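Local coordinates for putative alpha KG dependent 2,4-D dioxygenase (Burkholderia xenovorans, PDB 5J92), which probably acts as an iron(II)- and 2-oxoglutarate-dependent dioxygenase of the TauD/TfdA family, at residues P18-R23 / F151-A156; P49-P54 / L261-N266; H203-T208 / L217-H222. All blocks are in the same frame, centred on the assembly; numbering follows the deposited sequence.

Contact 1. Residues P18-R23 / F151-A156; sequences PFIAAR and FADMRA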
loop_
_atom_site.group_PDB
_atom_site.type_symbol
_atom_site.label_atom_id
_atom_site.label_comp_id
_atom_site.label_asym_id
_atom_site.label_seq_id
_atom_site.Cartn_x
_atom_site.Cartn_y
_atom_site.Cartn_z
ATOM N N PRO A 18 -12.184 -6.933 19.285
ATOM C CA PRO A 18 -11.579 -7.395 20.549
ATOM C C PRO A 18 -10.661 -6.362 21.200
ATOM O O PRO A 18 -10.544 -6.346 22.432
ATOM C CB PRO A 18 -10.830 -8.675 20.140
ATOM C CG PRO A 18 -10.775 -8.636 18.645
ATOM C CD PRO A 18 -11.995 -7.904 18.197
ATOM N N PHE A 19 -10.020 -5.483 20.436
ATOM C CA PHE A 19 -9.123 -4.543 21.104
ATOM C C PHE A 19 -9.023 -3.149 20.493
ATOM O O PHE A 19 -8.345 -2.302 21.083
ATOM C CB PHE A 19 -7.712 -5.164 21.210
ATOM C CG PHE A 19 -7.162 -5.708 19.914
ATOM C CD1 PHE A 19 -6.605 -4.860 18.962
ATOM C CD2 PHE A 19 -7.141 -7.079 19.675
ATOM C CE1 PHE A 19 -6.062 -5.359 17.778
ATOM C CE2 PHE A 19 -6.607 -7.592 18.493
ATOM C CZ PHE A 19 -6.061 -6.725 17.535
ATOM N N ILE A 20 -9.666 -2.858 19.367
ATOM C CA ILE A 20 -9.550 -1.542 18.738
ATOM C C ILE A 20 -10.699 -0.623 19.130
ATOM O O ILE A 20 -10.490 0.565 19.378
ATOM C CB ILE A 20 -9.471 -1.671 17.205
ATOM C CG1 ILE A 20 -8.220 -2.444 16.794
ATOM C CG2 ILE A 20 -9.488 -0.268 16.562
ATOM C CD1 ILE A 20 -8.158 -2.734 15.308
ATOM N N ALA A 21 -11.927 -1.142 19.151
ATOM C CA ALA A 21 -13.106 -0.294 19.190
ATOM C C ALA A 21 -14.145 -0.863 20.141
ATOM O O ALA A 21 -14.289 -2.082 20.277
ATOM C CB ALA A 21 -13.729 -0.140 17.792
ATOM N N ALA A 22 -14.883 0.040 20.783
ATOM C CA ALA A 22 -15.977 -0.346 21.660
ATOM C C ALA A 22 -17.051 0.728 21.634
ATOM O O ALA A 22 -16.752 1.924 21.528
ATOM C CB ALA A 22 -15.507 -0.551 23.103
ATOM N N ARG A 23 -18.295 0.289 21.791
ATOM C CA ARG A 23 -19.415 1.188 22.012
ATOM C C ARG A 23 -19.582 1.467 23.498
ATOM O O ARG A 23 -19.319 0.610 24.355
ATOM C CB ARG A 23 -20.712 0.591 21.452
ATOM C CG ARG A 23 -20.790 0.658 19.920
ATOM C CD ARG A 23 -22.117 0.132 19.360
ATOM N NE ARG A 23 -22.226 0.421 17.928
ATOM C CZ ARG A 23 -21.625 -0.275 16.969
ATOM N NH1 ARG A 23 -20.885 -1.339 17.280
ATOM N NH2 ARG A 23 -21.777 0.077 15.697
ATOM N N PHE A 151 -9.739 1.862 11.054
ATOM C CA PHE A 151 -8.788 2.196 12.105
ATOM C C PHE A 151 -7.779 1.071 12.223
ATOM O O PHE A 151 -8.160 -0.098 12.332
ATOM C CB PHE A 151 -9.493 2.431 13.451
ATOM C CG PHE A 151 -10.488 3.553 13.417
ATOM C CD1 PHE A 151 -10.076 4.857 13.649
ATOM C CD2 PHE A 151 -11.831 3.307 13.123
ATOM C CE1 PHE A 151 -10.985 5.911 13.609
ATOM C CE2 PHE A 151 -12.750 4.349 13.079
ATOM C CZ PHE A 151 -12.322 5.659 13.323
ATOM N N ALA A 152 -6.499 1.426 12.213
ATOM C CA ALA A 152 -5.415 0.459 12.303
ATOM C C ALA A 152 -4.690 0.634 13.628
ATOM O O ALA A 152 -4.237 1.740 13.958
ATOM C CB ALA A 152 -4.455 0.605 11.124
ATOM N N ASP A 153 -4.582 -0.457 14.384
ATOM C CA ASP A 153 -4.024 -0.415 15.739
ATOM C C ASP A 153 -2.496 -0.431 15.677
ATOM O O ASP A 153 -1.893 -1.468 15.380
ATOM C CB ASP A 153 -4.557 -1.593 16.548
ATOM C CG ASP A 153 -4.196 -1.504 18.040
ATOM O OD1 ASP A 153 -3.229 -0.782 18.400
ATOM O OD2 ASP A 153 -4.894 -2.175 18.841
ATOM N N MET A 154 -1.866 0.717 15.953
ATOM C CA MET A 154 -0.407 0.810 15.938
ATOM C C MET A 154 0.252 0.146 17.150
ATOM O O MET A 154 1.468 -0.108 17.115
ATOM C CB MET A 154 0.034 2.278 15.870
ATOM C CG MET A 154 -0.407 3.015 14.603
ATOM S SD MET A 154 0.224 2.248 13.099
ATOM C CE MET A 154 -1.186 1.322 12.571
ATOM N N ARG A 155 -0.497 -0.075 18.236
ATOM C CA ARG A 155 0.035 -0.838 19.368
ATOM C C ARG A 155 0.145 -2.313 19.006
ATOM O O ARG A 155 1.189 -2.945 19.221
ATOM C CB ARG A 155 -0.867 -0.671 20.597
ATOM C CG ARG A 155 -1.384 0.739 20.823
ATOM C CD ARG A 155 -2.577 0.738 21.765
ATOM N NE ARG A 155 -3.673 -0.086 21.227
ATOM C CZ ARG A 155 -4.796 -0.382 21.880
ATOM N NH1 ARG A 155 -5.001 0.079 23.115
ATOM N NH2 ARG A 155 -5.728 -1.133 21.287
ATOM N N ALA A 156 -0.944 -2.879 18.466
ATOM C CA ALA A 156 -0.937 -4.267 18.035
ATOM C C ALA A 156 0.120 -4.494 16.964
ATOM O O ALA A 156 0.816 -5.516 16.970
ATOM C CB ALA A 156 -2.327 -4.658 17.510
#

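Contact 2. Residues P49-P54 / L261-N266; sequences PVLIFP and LVMWDN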
loop_
_atom_site.group_PDB
_atom_site.type_symbol
_atom_site.label_atom_id
_atom_site.label_comp_id
_atom_site.label_asym_id
_atom_site.label_seq_id
_atom_site.Cartn_x
_atom_site.Cartn_y
_atom_site.Cartn_z
ATOM N N PRO A 49 -8.886 2.328 21.699
ATOM C CA PRO A 49 -8.628 3.707 21.228
ATOM C C PRO A 49 -9.717 4.283 20.315
ATOM O O PRO A 49 -9.676 5.497 20.028
ATOM C CB PRO A 49 -7.285 3.581 20.486
ATOM C CG PRO A 49 -7.156 2.147 20.158
ATOM C CD PRO A 49 -7.853 1.384 21.254
ATOM N N VAL A 50 -10.675 3.469 19.860
ATOM C CA VAL A 50 -11.855 3.936 19.125
ATOM C C VAL A 50 -13.068 3.702 20.014
ATOM O O VAL A 50 -13.348 2.559 20.398
ATOM C CB VAL A 50 -12.047 3.221 17.777
ATOM C CG1 VAL A 50 -13.319 3.756 17.055
ATOM C CG2 VAL A 50 -10.814 3.352 16.880
ATOM N N LEU A 51 -13.765 4.784 20.372
ATOM C CA LEU A 51 -14.976 4.720 21.176
ATOM C C LEU A 51 -16.147 5.272 20.369
ATOM O O LEU A 51 -16.049 6.352 19.759
ATOM C CB LEU A 51 -14.808 5.501 22.492
ATOM C CG LEU A 51 -13.755 4.988 23.482
ATOM C CD1 LEU A 51 -13.642 5.917 24.687
ATOM C CD2 LEU A 51 -14.113 3.588 23.954
ATOM N N ILE A 52 -17.248 4.534 20.383
ATOM C CA ILE A 52 -18.445 4.828 19.600
ATOM C C ILE A 52 -19.575 5.104 20.578
ATOM O O ILE A 52 -19.930 4.231 21.384
ATOM C CB ILE A 52 -18.821 3.651 18.687
ATOM C CG1 ILE A 52 -17.657 3.301 17.769
ATOM C CG2 ILE A 52 -20.102 3.951 17.936
ATOM C CD1 ILE A 52 -17.517 1.807 17.565
ATOM N N PHE A 53 -20.152 6.296 20.501
ATOM C CA PHE A 53 -21.314 6.633 21.319
ATOM C C PHE A 53 -22.538 6.669 20.408
ATOM O O PHE A 53 -22.707 7.621 19.628
ATOM C CB PHE A 53 -21.111 7.978 22.026
ATOM C CG PHE A 53 -19.833 8.056 22.828
ATOM C CD1 PHE A 53 -18.638 8.441 22.224
ATOM C CD2 PHE A 53 -19.823 7.756 24.181
ATOM C CE1 PHE A 53 -17.460 8.514 22.950
ATOM C CE2 PHE A 53 -18.651 7.834 24.921
ATOM C CZ PHE A 53 -17.472 8.216 24.309
ATOM N N PRO A 54 -23.390 5.648 20.430
ATOM C CA PRO A 54 -24.511 5.606 19.483
ATOM C C PRO A 54 -25.555 6.675 19.769
ATOM O O PRO A 54 -25.739 7.112 20.907
ATOM C CB PRO A 54 -25.107 4.201 19.691
ATOM C CG PRO A 54 -24.012 3.395 20.358
ATOM C CD PRO A 54 -23.270 4.407 21.217
ATOM N N LEU A 261 -21.461 8.946 17.363
ATOM C CA LEU A 261 -20.330 9.802 17.706
ATOM C C LEU A 261 -19.128 8.887 17.901
ATOM O O LEU A 261 -19.099 8.079 18.838
ATOM C CB LEU A 261 -20.612 10.634 18.955
ATOM C CG LEU A 261 -19.819 11.929 19.166
ATOM C CD1 LEU A 261 -20.213 12.566 20.484
ATOM C CD2 LEU A 261 -18.326 11.707 19.148
ATOM N N VAL A 262 -18.135 9.017 17.031
ATOM C CA VAL A 262 -16.943 8.178 17.084
ATOM C C VAL A 262 -15.775 9.057 17.504
ATOM O O VAL A 262 -15.488 10.083 16.868
ATOM C CB VAL A 262 -16.658 7.473 15.749
ATOM C CG1 VAL A 262 -15.348 6.671 15.846
ATOM C CG2 VAL A 262 -17.817 6.558 15.380
ATOM N N MET A 263 -15.129 8.655 18.592
ATOM C CA MET A 263 -13.987 9.338 19.176
ATOM C C MET A 263 -12.800 8.395 19.098
ATOM O O MET A 263 -12.917 7.227 19.496
ATOM C CB MET A 263 -14.313 9.735 20.621
ATOM C CG MET A 263 -13.160 9.925 21.566
ATOM S SD MET A 263 -13.842 10.134 23.226
ATOM C CE MET A 263 -12.374 10.603 24.136
ATOM N N TRP A 264 -11.685 8.860 18.508
ATOM C CA TRP A 264 -10.523 7.991 18.369
ATOM C C TRP A 264 -9.245 8.703 18.790
ATOM O O TRP A 264 -9.099 9.922 18.641
ATOM C CB TRP A 264 -10.391 7.408 16.937
ATOM C CG TRP A 264 -9.968 8.370 15.838
ATOM C CD1 TRP A 264 -8.690 8.672 15.439
ATOM C CD2 TRP A 264 -10.835 9.115 14.986
ATOM N NE1 TRP A 264 -8.713 9.584 14.398
ATOM C CE2 TRP A 264 -10.021 9.866 14.099
ATOM C CE3 TRP A 264 -12.226 9.235 14.888
ATOM C CZ2 TRP A 264 -10.554 10.702 13.132
ATOM C CZ3 TRP A 264 -12.749 10.082 13.921
ATOM C CH2 TRP A 264 -11.918 10.803 13.061
ATOM N N ASP A 265 -8.336 7.910 19.353
ATOM C CA ASP A 265 -7.077 8.389 19.926
ATOM C C ASP A 265 -5.999 8.288 18.850
ATOM O O ASP A 265 -5.519 7.200 18.529
ATOM C CB ASP A 265 -6.749 7.580 21.180
ATOM C CG ASP A 265 -5.569 8.147 21.977
ATOM O OD1 ASP A 265 -4.810 8.981 21.432
ATOM O OD2 ASP A 265 -5.422 7.763 23.164
ATOM N N ASN A 266 -5.626 9.433 18.270
ATOM C CA ASN A 266 -4.588 9.452 17.247
ATOM C C ASN A 266 -3.230 8.994 17.768
ATOM O O ASN A 266 -2.361 8.637 16.966
ATOM C CB ASN A 266 -4.479 10.854 16.643
ATOM C CG ASN A 266 -5.723 11.244 15.865
ATOM O OD1 ASN A 266 -5.889 10.828 14.732
ATOM N ND2 ASN A 266 -6.600 12.034 16.476
HETATM O O HOH W 1 -10.765 7.230 21.934
#

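Contact 3. Residues H203-T208 / L217-H222; sequences HELVRT and LYLSSH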
loop_
_atom_site.group_PDB
_atom_site.type_symbol
_atom_site.label_atom_id
_atom_site.label_comp_id
_atom_site.label_asym_id
_atom_site.label_seq_id
_atom_site.Cartn_x
_atom_site.Cartn_y
_atom_site.Cartn_z
ATOM N N HIS A 203 9.102 13.503 14.770
ATOM C CA HIS A 203 8.549 12.791 15.916
ATOM C C HIS A 203 9.235 11.438 16.047
ATOM O O HIS A 203 9.664 10.849 15.052
ATOM C CB HIS A 203 7.031 12.549 15.784
ATOM C CG HIS A 203 6.212 13.798 15.668
ATOM N ND1 HIS A 203 6.111 14.721 16.686
ATOM C CD2 HIS A 203 5.430 14.258 14.665
ATOM C CE1 HIS A 203 5.327 15.714 16.301
ATOM N NE2 HIS A 203 4.897 15.455 15.081
ATOM N N GLU A 204 9.302 10.937 17.282
ATOM C CA GLU A 204 9.838 9.606 17.531
ATOM C C GLU A 204 8.916 8.538 16.954
ATOM O O GLU A 204 7.690 8.639 17.048
ATOM C CB GLU A 204 10.010 9.384 19.033
ATOM C CG GLU A 204 11.120 10.230 19.653
ATOM C CD GLU A 204 11.231 10.041 21.151
ATOM O OE1 GLU A 204 10.438 9.247 21.712
ATOM O OE2 GLU A 204 12.098 10.701 21.771
ATOM N N LEU A 205 9.515 7.481 16.410
ATOM C CA LEU A 205 8.744 6.440 15.746
ATOM C C LEU A 205 8.068 5.498 16.738
ATOM O O LEU A 205 6.953 5.039 16.476
ATOM C CB LEU A 205 9.645 5.647 14.788
ATOM C CG LEU A 205 8.986 4.516 13.968
ATOM C CD1 LEU A 205 7.857 5.035 13.048
ATOM C CD2 LEU A 205 10.023 3.763 13.183
ATOM N N VAL A 206 8.693 5.208 17.874
ATOM C CA VAL A 206 8.105 4.303 18.860
ATOM C C VAL A 206 7.551 5.149 19.999
ATOM O O VAL A 206 8.308 5.789 20.738
ATOM C CB VAL A 206 9.115 3.262 19.365
ATOM C CG1 VAL A 206 8.472 2.386 20.438
ATOM C CG2 VAL A 206 9.609 2.412 18.204
ATOM N N ARG A 207 6.230 5.152 20.140
ATOM C CA ARG A 207 5.534 5.934 21.147
ATOM C C ARG A 207 5.226 5.098 22.377
ATOM O O ARG A 207 5.086 3.876 22.305
ATOM C CB ARG A 207 4.214 6.484 20.594
ATOM C CG ARG A 207 4.257 6.881 19.126
ATOM C CD ARG A 207 3.018 7.682 18.776
ATOM N NE ARG A 207 3.084 8.992 19.413
ATOM C CZ ARG A 207 2.246 10.000 19.185
ATOM N NH1 ARG A 207 2.421 11.148 19.826
ATOM N NH2 ARG A 207 1.251 9.872 18.322
ATOM N N THR A 208 5.071 5.786 23.506
ATOM C CA THR A 208 4.566 5.182 24.730
ATOM C C THR A 208 3.333 5.954 25.172
ATOM O O THR A 208 3.406 7.158 25.434
ATOM C CB THR A 208 5.621 5.173 25.831
ATOM O OG1 THR A 208 6.750 4.416 25.388
ATOM C CG2 THR A 208 5.047 4.544 27.086
ATOM N N LEU A 217 3.646 2.211 16.987
ATOM C CA LEU A 217 4.343 2.832 15.867
ATOM C C LEU A 217 3.659 4.140 15.461
ATOM O O LEU A 217 2.441 4.184 15.274
ATOM C CB LEU A 217 4.388 1.877 14.662
ATOM C CG LEU A 217 5.203 0.588 14.813
ATOM C CD1 LEU A 217 4.994 -0.400 13.644
ATOM C CD2 LEU A 217 6.683 0.953 14.958
ATOM N N TYR A 218 4.448 5.206 15.306
ATOM C CA TYR A 218 3.904 6.485 14.855
ATOM C C TYR A 218 3.917 6.534 13.325
ATOM O O TYR A 218 4.601 7.344 12.699
ATOM C CB TYR A 218 4.691 7.650 15.446
ATOM C CG TYR A 218 3.922 8.946 15.474
ATOM C CD1 TYR A 218 2.688 9.056 14.849
ATOM C CD2 TYR A 218 4.415 10.057 16.150
ATOM C CE1 TYR A 218 1.961 10.229 14.893
ATOM C CE2 TYR A 218 3.695 11.240 16.201
ATOM C CZ TYR A 218 2.470 11.321 15.573
ATOM O OH TYR A 218 1.741 12.494 15.612
ATOM N N LEU A 219 3.077 5.698 12.723
ATOM C CA LEU A 219 2.971 5.682 11.274
ATOM C C LEU A 219 1.958 6.724 10.813
ATOM O O LEU A 219 1.023 7.069 11.537
ATOM C CB LEU A 219 2.559 4.295 10.771
ATOM C CG LEU A 219 3.500 3.144 11.177
ATOM C CD1 LEU A 219 3.055 1.835 10.531
ATOM C CD2 LEU A 219 4.942 3.467 10.813
ATOM N N SER A 220 2.168 7.237 9.603
ATOM C CA SER A 220 1.234 8.183 9.014
ATOM C C SER A 220 1.666 8.428 7.584
ATOM O O SER A 220 2.864 8.431 7.285
ATOM C CB SER A 220 1.206 9.515 9.793
ATOM O OG SER A 220 0.205 10.372 9.291
ATOM N N SER A 221 0.690 8.676 6.709
ATOM C CA SER A 221 1.050 9.100 5.362
ATOM C C SER A 221 1.913 10.357 5.385
ATOM O O SER A 221 2.592 10.647 4.396
ATOM C CB SER A 221 -0.205 9.359 4.533
ATOM O OG SER A 221 -0.897 10.482 5.055
ATOM N N HIS A 222 1.867 11.130 6.479
ATOM C CA HIS A 222 2.663 12.345 6.593
ATOM C C HIS A 222 4.142 12.062 6.801
ATOM O O HIS A 222 4.959 12.941 6.527
ATOM C CB HIS A 222 2.135 13.214 7.740
ATOM C CG HIS A 222 0.660 13.465 7.669
ATOM N ND1 HIS A 222 -0.190 13.226 8.726
ATOM C CD2 HIS A 222 -0.115 13.941 6.664
ATOM C CE1 HIS A 222 -1.426 13.542 8.379
ATOM N NE2 HIS A 222 -1.410 13.973 7.130
#

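Contact 1. Residues P18-R23 / F151-A156
Asp153 carries CG anti to its backbone N (chi1 -171°), while Arg155 keeps CG anti to its carbonyl carbon and bends back at chi3 (-59°), so that carboxylate and guanidinium meet within one short turn of chain. The salt bridge is two-pronged and side-on. Arg155 NE approaches Asp153 OD1 at 2.9 Å along the syn lone pair, and Arg155 NH2 reaches Asp153 OD2 at 2.8 Å from above the carboxylate plane. Asp153 is also the N-cap of helix 154-159: Ala156 N donates to Asp153 OD1 over 3.1 Å, almost perpendicular to the carboxylate, and Arg155 N adds a weak bond to the same oxygen. These donors fix the rotation of the carboxylate and, together with the helix N terminus, would favour its ionised form.

Arg155 NH2 also gives a bent hydrogen bond of 2.9 Å to Phe19 O, which lies in the guanidinium plane. Phe19 holds CG in the crowded position between N and carbonyl carbon (chi1 51°), and its ring presents CD1, edge first, to Asp153 OD2 at 3.2 Å. An anionic oxygen beside the slightly positive ring rim is probably favourable. CE1 of Phe19 rests against Ala156 CB, 3.8 Å away. Ile20 runs alongside Asp153 in the opposite direction, its CG1 3.8 Å from Asp153 CB, while its CG2 packs against Phe151 CB.

The Phe151 side chain packs on the iron ligand His271, about 8 Å from the iron (nearest atoms). Ile20 is bonded through its backbone to Val50 of strand 50-53, and Phe151 to Tyr252 of strand 251-254, with Arg155 NH1 donating to Gln47 O at the C-terminal end of helix 35-47. The contact thus joins the lead-in to strand 21-25, in the large mixed sheet, to the junction of strand 149-153 with helix 154-159.

Contact 2. Residues P49-P54 / L261-N266
Five backbone hydrogen bonds join strands 50-53 and 261-265 as antiparallel neighbours. Leu51 and Met263 form a hydrogen-bonded pair with both N···O distances, Leu51 N to Met263 O and Met263 N to Leu51 O, at 2.7 Å; both bonds are almost straight and run nearly along the C=O axes. Phe53 and Leu261 form the second hydrogen-bonded pair, Phe53 N donating to Leu261 O at 2.7 Å and Leu261 N to Phe53 O from above its carbonyl plane. At the far end Asp265 N binds Pro49 O at 2.8 Å, where a water also donates to Pro49 O and, weakly, to Met263 O.

The backbones of Val50 and Ile52 turn their hydrogen bonds to strand 21-25 and, through Ile20, its lead-in, and Val262 is bonded to Leu137 on the other flank. Asp265 has its carboxylate taken by His209 and by a salt bridge to Arg267. Asn266 OD1 accepts from Asp124 N and, more weakly, from Trp264 NE1.

On one face CG1 of Val50 crosses CG1 of Val262 at 3.8 Å, while Val50 CG2 lies beside Trp264 CB. On the other, Met263 SD meets the edge of the Phe53 ring, 4.0 Å from CE1, a Met-aromatic contact.

With its main-chain groups bonded on both flanks, this ladder buries its polar backbone among apolar side chains, and Trp264 and Asn266 probably help to position the iron ligands His271 and Asp124 beside them.

Contact 3. Residues H203-T208 / L217-H222
A cation-pi stack braced by one antiparallel backbone bond ties strand 201-208, broken near Leu205, to the loop that leaves strand 215-217 for strand 223-226, in the four-stranded antiparallel sheet. Tyr218 N donates to Leu205 O at 2.8 Å, in the carbonyl plane, and Val206 faces Leu217 as a non-hydrogen-bonded pair. Tyr218 is the centre of an inverse gamma turn, closed by a weak bond from Leu219 N to Leu217 O.

With CG anti to its backbone N (chi1 -158°), Tyr218 brings one face of its ring against Arg207. The arginine bends at chi3 (70°) and lays its guanidinium nearly parallel to the ring, planes 10° and centres 3.8 Å apart. NH2 of Arg207 comes over the middle of the ring, 3.3 Å from Tyr218 CZ, while its CD adds a CH-pi contact over the same face. His203 crosses the tyrosine obliquely, its CB 3.6 Å from Tyr218 CE2, and Tyr218 OH lies over one face of the imidazole. That ring is tethered through NE2 to Leu128 O. Leu205 CD1 also touches Leu219 CD2 at 4.0 Å, and both leucines lean on Leu241 of helix 231-245.

Tyr176 OH bonds to Tyr218 O, and its ring also meets that of Tyr218. Ser220 OG bonds to Ser123 N, between the iron ligands His122 and Asp124, so this loop borders the metal site. A cation spread flat over a buried pi face should offset part of the desolvation of a guanidinium that remains partly exposed, and the stacking probably limits rotation of the tyrosine ring.

In the fold
From the N terminus, the chain passes 18-23, goes through helix 35-47 and reaches 49-54, so these two segments open the loops of contacts 1 and 2. Contact 1 closes first, when 151-156 returns; contact 2 stays open until 261-266, and the two therefore cross. Contact 3 opens and closes between these events, a short hairpin-like loop that follows contact 1 and lies within the span of contact 2. Contacts 1 and 2 meet along strands 21-25 and 50-53 of the large mixed sheet. Contact 1 reaches contact 3 through Met154, whose O probably accepts from Leu217 N, carrying the tie from that sheet to the four-stranded one.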